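Peptidase, zinc-dependent (Methanocorpusculum labreanum, PDB 3LMC) binds a zinc ion and an iron(III) ion and probably acts as a zinc-dependent metallopeptidase that cleaves peptide bonds. Local coordinates at residues C160-C165 and R180-G185; I143-A148 and D174-K179. All coordinates share one frame; numbering follows the deposited sequence.

Contact 1. Residues C160-C165 and R180-G185; sequences CDNPGC and RKYFCG. With FE (Fe (III) ion), chain B.
C160, C165 and C184 turn their thiolates inward on one iron(III) ion, with C160 SG and C165 SG each 2.4 Å from the metal. In C160 and C165 SG stands anti to the backbone N (chi1 178° in both), whereas in C184 it sits between the backbone N and the carbonyl carbon, the first two coming from one segment and the third from the other. The sulphurs of C160 and C184 lie 3.8 Å apart, as neighbouring ligands do. C165 SG has a second partner: C184 N donates to it over 3.4 Å in an almost straight bond (175°), which would draw some negative charge off the sulphur. N162 N likewise donates to C160 SG, so the thiolates are gripped by backbone N-H groups as well as by the metal. The N162 and Y182 side chains cross at about a right angle, and the amide and ring planes are 68° apart; N162 ND2 reaches C184 CB at 3.8 Å and lies near the ring edge. Its OD1 accepts from G164 N (3.1 Å), an Asx turn that overlaps the type I beta turn N162 to C165. An alanine in place of N162 would probably leave G164 N without its side-chain acceptor and take away the amide that packs beside C184 CB and the Y182 ring edge. G164 O lies in the plane of the Y182 ring, 3.6 Å from CD2, and also accepts from R180 N at 3.0 Å. C187, from helix 185-191, supplies the fourth thiolate. Two cysteine-bearing loops round an iron ion, with a CX4C and a CxxC pair, make the Cys4 site of archaemetzincins (family M54), whose first cysteine directly follows the third zinc histidine, here H159.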
loop_
_atom_site.group_PDB
_atom_site.type_symbol
_atom_site.label_atom_id
_atom_site.label_comp_id
_atom_site.label_asym_id
_atom_site.label_seq_id
_atom_site.Cartn_x
_atom_site.Cartn_y
_atom_site.Cartn_z
ATOM N N CYS A 160 8.328 -13.572 -3.900
ATOM C CA CYS A 160 8.674 -14.839 -3.298
ATOM C C CYS A 160 7.925 -15.970 -4.002
ATOM O O CYS A 160 6.807 -15.766 -4.518
ATOM C CB CYS A 160 8.297 -14.778 -1.825
ATOM S SG CYS A 160 8.604 -16.264 -0.920
ATOM N N ASP A 161 8.543 -17.152 -4.024
ATOM C CA ASP A 161 7.981 -18.343 -4.671
ATOM C C ASP A 161 6.939 -19.087 -3.835
ATOM O O ASP A 161 6.131 -19.849 -4.372
ATOM C CB ASP A 161 9.095 -19.322 -5.032
ATOM C CG ASP A 161 9.743 -18.991 -6.342
ATOM O OD1 ASP A 161 9.106 -18.260 -7.140
ATOM O OD2 ASP A 161 10.881 -19.452 -6.571
ATOM N N ASN A 162 6.993 -18.883 -2.524
ATOM C CA ASN A 162 6.080 -19.513 -1.577
ATOM C C ASN A 162 4.713 -18.818 -1.601
ATOM O O ASN A 162 4.586 -17.679 -1.159
ATOM C CB ASN A 162 6.708 -19.449 -0.179
ATOM C CG ASN A 162 5.882 -20.151 0.866
ATOM O OD1 ASN A 162 4.700 -20.439 0.649
ATOM N ND2 ASN A 162 6.498 -20.438 2.017
ATOM N N PRO A 163 3.684 -19.510 -2.128
ATOM C CA PRO A 163 2.328 -18.986 -2.384
ATOM C C PRO A 163 1.563 -18.598 -1.109
ATOM O O PRO A 163 0.543 -17.889 -1.186
ATOM C CB PRO A 163 1.615 -20.162 -3.077
ATOM C CG PRO A 163 2.717 -21.097 -3.519
ATOM C CD PRO A 163 3.815 -20.925 -2.516
ATOM N N GLY A 164 2.035 -19.083 0.041
ATOM C CA GLY A 164 1.504 -18.659 1.320
ATOM C C GLY A 164 2.205 -17.437 1.897
ATOM O O GLY A 164 1.747 -16.876 2.889
ATOM N N CYS A 165 3.314 -17.018 1.287
ATOM C CA CYS A 165 4.058 -15.868 1.804
ATOM C C CYS A 165 3.505 -14.542 1.295
ATOM O O CYS A 165 3.014 -14.453 0.167
ATOM C CB CYS A 165 5.553 -15.982 1.462
ATOM S SG CYS A 165 6.516 -14.543 2.025
ATOM N N ARG A 180 -1.114 -16.137 3.185
ATOM C CA ARG A 180 -1.353 -16.050 4.624
ATOM C C ARG A 180 -0.735 -14.767 5.163
ATOM O O ARG A 180 0.065 -14.126 4.479
ATOM C CB ARG A 180 -0.761 -17.250 5.366
ATOM C CG ARG A 180 -1.560 -18.547 5.241
ATOM C CD ARG A 180 -1.440 -19.139 3.849
ATOM N NE ARG A 180 -1.689 -20.578 3.842
ATOM C CZ ARG A 180 -2.809 -21.145 3.405
ATOM N NH1 ARG A 180 -3.797 -20.399 2.927
ATOM N NH2 ARG A 180 -2.938 -22.463 3.441
ATOM N N LYS A 181 -1.138 -14.375 6.369
ATOM C CA LYS A 181 -0.552 -13.208 7.005
ATOM C C LYS A 181 0.774 -13.667 7.590
ATOM O O LYS A 181 0.875 -13.971 8.781
ATOM C CB LYS A 181 -1.493 -12.625 8.071
ATOM C CG LYS A 181 -2.702 -11.883 7.462
ATOM C CD LYS A 181 -3.778 -11.582 8.478
ATOM C CE LYS A 181 -5.079 -11.171 7.780
ATOM N NZ LYS A 181 -6.257 -11.196 8.702
ATOM N N TYR A 182 1.791 -13.690 6.736
ATOM C CA TYR A 182 2.960 -14.535 6.949
ATOM C C TYR A 182 4.104 -14.110 6.033
ATOM O O TYR A 182 3.937 -14.032 4.819
ATOM C CB TYR A 182 2.557 -15.985 6.623
ATOM C CG TYR A 182 3.655 -17.026 6.650
ATOM C CD1 TYR A 182 4.256 -17.394 7.843
ATOM C CD2 TYR A 182 4.056 -17.681 5.486
ATOM C CE1 TYR A 182 5.245 -18.365 7.884
ATOM C CE2 TYR A 182 5.058 -18.659 5.513
ATOM C CZ TYR A 182 5.645 -18.992 6.720
ATOM O OH TYR A 182 6.630 -19.954 6.782
ATOM N N PHE A 183 5.259 -13.818 6.613
ATOM C CA PHE A 183 6.485 -13.722 5.837
ATOM C C PHE A 183 7.263 -15.006 6.066
ATOM O O PHE A 183 7.575 -15.334 7.213
ATOM C CB PHE A 183 7.333 -12.546 6.309
ATOM C CG PHE A 183 6.849 -11.209 5.828
ATOM C CD1 PHE A 183 7.171 -10.766 4.570
ATOM C CD2 PHE A 183 6.097 -10.388 6.648
ATOM C CE1 PHE A 183 6.745 -9.550 4.125
ATOM C CE2 PHE A 183 5.665 -9.162 6.202
ATOM C CZ PHE A 183 5.997 -8.740 4.939
ATOM N N CYS A 184 7.579 -15.736 4.996
ATOM C CA CYS A 184 8.339 -16.981 5.141
ATOM C C CYS A 184 9.727 -16.715 5.726
ATOM O O CYS A 184 10.101 -15.563 5.970
ATOM C CB CYS A 184 8.462 -17.718 3.809
ATOM S SG CYS A 184 9.638 -16.985 2.651
ATOM N N GLY A 185 10.488 -17.781 5.948
ATOM C CA GLY A 185 11.785 -17.666 6.594
ATOM C C GLY A 185 12.754 -16.818 5.793
ATOM O O GLY A 185 13.394 -15.899 6.322
HETATM FE FE FE B . 8.659 -15.362 1.270
#

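Contact 2. Residues I143-A148 and D174-K179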
loop_
_atom_site.group_PDB
_atom_site.type_symbol
_atom_site.label_atom_id
_atom_site.label_comp_id
_atom_site.label_asym_id
_atom_site.label_seq_id
_atom_site.Cartn_x
_atom_site.Cartn_y
_atom_site.Cartn_z
ATOM N N ILE A 143 -6.519 -6.272 2.068
ATOM C CA ILE A 143 -5.708 -5.048 2.096
ATOM C C ILE A 143 -4.424 -5.223 2.893
ATOM O O ILE A 143 -3.387 -4.681 2.535
ATOM C CB ILE A 143 -6.460 -3.860 2.703
ATOM C CG1 ILE A 143 -7.733 -3.578 1.902
ATOM C CG2 ILE A 143 -5.547 -2.614 2.748
ATOM C CD1 ILE A 143 -8.539 -2.403 2.431
ATOM N N VAL A 144 -4.502 -5.960 3.996
ATOM C CA VAL A 144 -3.333 -6.189 4.824
ATOM C C VAL A 144 -2.292 -6.981 4.047
ATOM O O VAL A 144 -1.105 -6.655 4.064
ATOM C CB VAL A 144 -3.694 -7.008 6.064
ATOM C CG1 VAL A 144 -2.414 -7.504 6.765
ATOM C CG2 VAL A 144 -4.577 -6.190 7.005
ATOM N N LYS A 145 -2.752 -8.037 3.381
ATOM C CA LYS A 145 -1.878 -8.939 2.655
ATOM C C LYS A 145 -1.197 -8.267 1.462
ATOM O O LYS A 145 -0.008 -8.474 1.212
ATOM C CB LYS A 145 -2.686 -10.127 2.162
ATOM C CG LYS A 145 -3.107 -11.121 3.238
ATOM C CD LYS A 145 -4.131 -12.078 2.623
ATOM C CE LYS A 145 -4.529 -13.168 3.581
ATOM N NZ LYS A 145 -5.303 -14.199 2.832
ATOM N N GLU A 146 -1.948 -7.457 0.724
ATOM C CA GLU A 146 -1.399 -6.806 -0.465
ATOM C C GLU A 146 -0.661 -5.540 -0.056
ATOM O O GLU A 146 0.315 -5.146 -0.692
ATOM C CB GLU A 146 -2.490 -6.514 -1.494
ATOM C CG GLU A 146 -2.042 -5.626 -2.643
ATOM C CD GLU A 146 -1.099 -6.324 -3.610
ATOM O OE1 GLU A 146 -0.881 -7.549 -3.460
ATOM O OE2 GLU A 146 -0.583 -5.648 -4.529
ATOM N N GLY A 147 -1.112 -4.917 1.029
ATOM C CA GLY A 147 -0.401 -3.784 1.600
ATOM C C GLY A 147 0.962 -4.156 2.175
ATOM O O GLY A 147 1.939 -3.443 1.964
ATOM N N ALA A 148 1.041 -5.265 2.911
ATOM C CA ALA A 148 2.325 -5.689 3.467
ATOM C C ALA A 148 3.260 -6.125 2.338
ATOM O O ALA A 148 4.475 -5.981 2.437
ATOM C CB ALA A 148 2.149 -6.806 4.498
ATOM N N ASP A 174 -8.324 -15.178 -6.000
ATOM C CA ASP A 174 -8.268 -16.477 -5.344
ATOM C C ASP A 174 -6.871 -16.767 -4.796
ATOM O O ASP A 174 -6.727 -17.207 -3.650
ATOM C CB ASP A 174 -8.704 -17.580 -6.302
ATOM C CG ASP A 174 -10.198 -17.551 -6.577
ATOM O OD1 ASP A 174 -10.941 -16.916 -5.790
ATOM O OD2 ASP A 174 -10.629 -18.162 -7.578
ATOM N N GLU A 175 -5.851 -16.525 -5.617
ATOM C CA GLU A 175 -4.457 -16.632 -5.178
ATOM C C GLU A 175 -4.127 -15.684 -4.029
ATOM O O GLU A 175 -3.389 -16.041 -3.117
ATOM C CB GLU A 175 -3.496 -16.386 -6.343
ATOM C CG GLU A 175 -2.879 -17.655 -6.918
ATOM C CD GLU A 175 -2.146 -17.411 -8.230
ATOM O OE1 GLU A 175 -1.382 -16.420 -8.331
ATOM O OE2 GLU A 175 -2.342 -18.215 -9.167
ATOM N N LEU A 176 -4.673 -14.473 -4.068
ATOM C CA LEU A 176 -4.417 -13.508 -2.998
ATOM C C LEU A 176 -5.015 -14.018 -1.680
ATOM O O LEU A 176 -4.407 -13.920 -0.613
ATOM C CB LEU A 176 -4.960 -12.117 -3.384
ATOM C CG LEU A 176 -5.041 -10.987 -2.352
ATOM C CD1 LEU A 176 -3.856 -10.977 -1.446
ATOM C CD2 LEU A 176 -5.150 -9.667 -3.050
ATOM N N ASP A 177 -6.204 -14.597 -1.762
ATOM C CA ASP A 177 -6.872 -15.092 -0.562
ATOM C C ASP A 177 -6.131 -16.296 0.026
ATOM O O ASP A 177 -6.219 -16.554 1.228
ATOM C CB ASP A 177 -8.337 -15.438 -0.855
ATOM C CG ASP A 177 -9.227 -14.205 -0.963
ATOM O OD1 ASP A 177 -8.786 -13.101 -0.563
ATOM O OD2 ASP A 177 -10.375 -14.343 -1.443
ATOM N N ARG A 178 -5.408 -17.029 -0.819
ATOM C CA ARG A 178 -4.625 -18.177 -0.357
ATOM C C ARG A 178 -3.353 -17.743 0.370
ATOM O O ARG A 178 -2.791 -18.509 1.160
ATOM C CB ARG A 178 -4.258 -19.115 -1.510
ATOM C CG ARG A 178 -5.438 -19.894 -2.098
ATOM C CD ARG A 178 -4.940 -20.906 -3.130
ATOM N NE ARG A 178 -6.022 -21.453 -3.940
ATOM C CZ ARG A 178 -6.264 -21.112 -5.204
ATOM N NH1 ARG A 178 -5.489 -20.226 -5.817
ATOM N NH2 ARG A 178 -7.276 -21.666 -5.859
ATOM N N LYS A 179 -2.884 -16.528 0.100
ATOM C CA LYS A 179 -1.722 -16.026 0.837
ATOM C C LYS A 179 -2.096 -15.963 2.310
ATOM O O LYS A 179 -3.265 -15.795 2.644
ATOM C CB LYS A 179 -1.295 -14.651 0.342
ATOM C CG LYS A 179 -0.897 -14.618 -1.118
ATOM C CD LYS A 179 -0.742 -13.188 -1.578
ATOM C CE LYS A 179 0.507 -12.548 -1.016
ATOM N NZ LYS A 179 0.556 -11.099 -1.388
HETATM O O HOH W 1 -7.793 -13.004 1.756
#
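K145 sends its side chain across to the C-terminal end of helix 173-178, and its ammonium meets a backbone carbonyl there. CG is anti to the carbonyl carbon (chi1 -73°) and the chain runs extended beyond it, bringing NZ to K179 O at 2.6 Å; this donor is tilted 30° from the carbonyl plane. NZ also donates to a water at 3.0 Å, and that water donates to D177 OD1 at 2.5 Å, so lysine and carboxylate are joined through solvent while their charged atoms stay 5.0 Å apart. D177 O lies close to NZ as well, but at a poor angle for a hydrogen bond. The carbonyls at this helix end, together with the nearby carboxylate, would probably stabilise the positive charge of the buried lysine. D177 has a direct partner, its OD2 forming a salt bridge with R142. Nearer the backbone the contact is apolar: K145 CB packs on L176 CD1 at 3.9 Å, and L176 CD2 approaches E146 CB. K179 runs back toward the first helix, bent at chi3, and its NZ is held chiefly by the carbonyl of I166, with a weaker bond to Y168 O. E146 OE1 stays 4.4 Å from that ammonium, beyond a salt bridge. The short axis segments stand 88° apart and 10.2 Å from each other at closest approach. This is near-perpendicular helix packing in which a buried lysine binds a carbonyl near the other helix's C-terminal end, and the K179 side chain lies about 4 Å from that of H149, first zinc ligand of the HExxH helix.

In the fold
From the N terminus, helix 136-154 first supplies 143-148, then leads through the zinc ligands H149 and H153 and on past H159 into the loop 160-165. Helix 173-178 follows, and most of it and the following K179, as 174-179, return to pack on 143-148, closing contact 2. The chain runs straight on into 180-185, which comes back to 160-165 and closes contact 1 at the start of helix 185-191. The segments therefore alternate and the two loops cross, their centres about 10 Å apart. K179 CE touches C165 O at 3.4 Å where they meet. Together they tie the zinc-binding helix, the short helix 173-178 and the iron-bound loops into one unit.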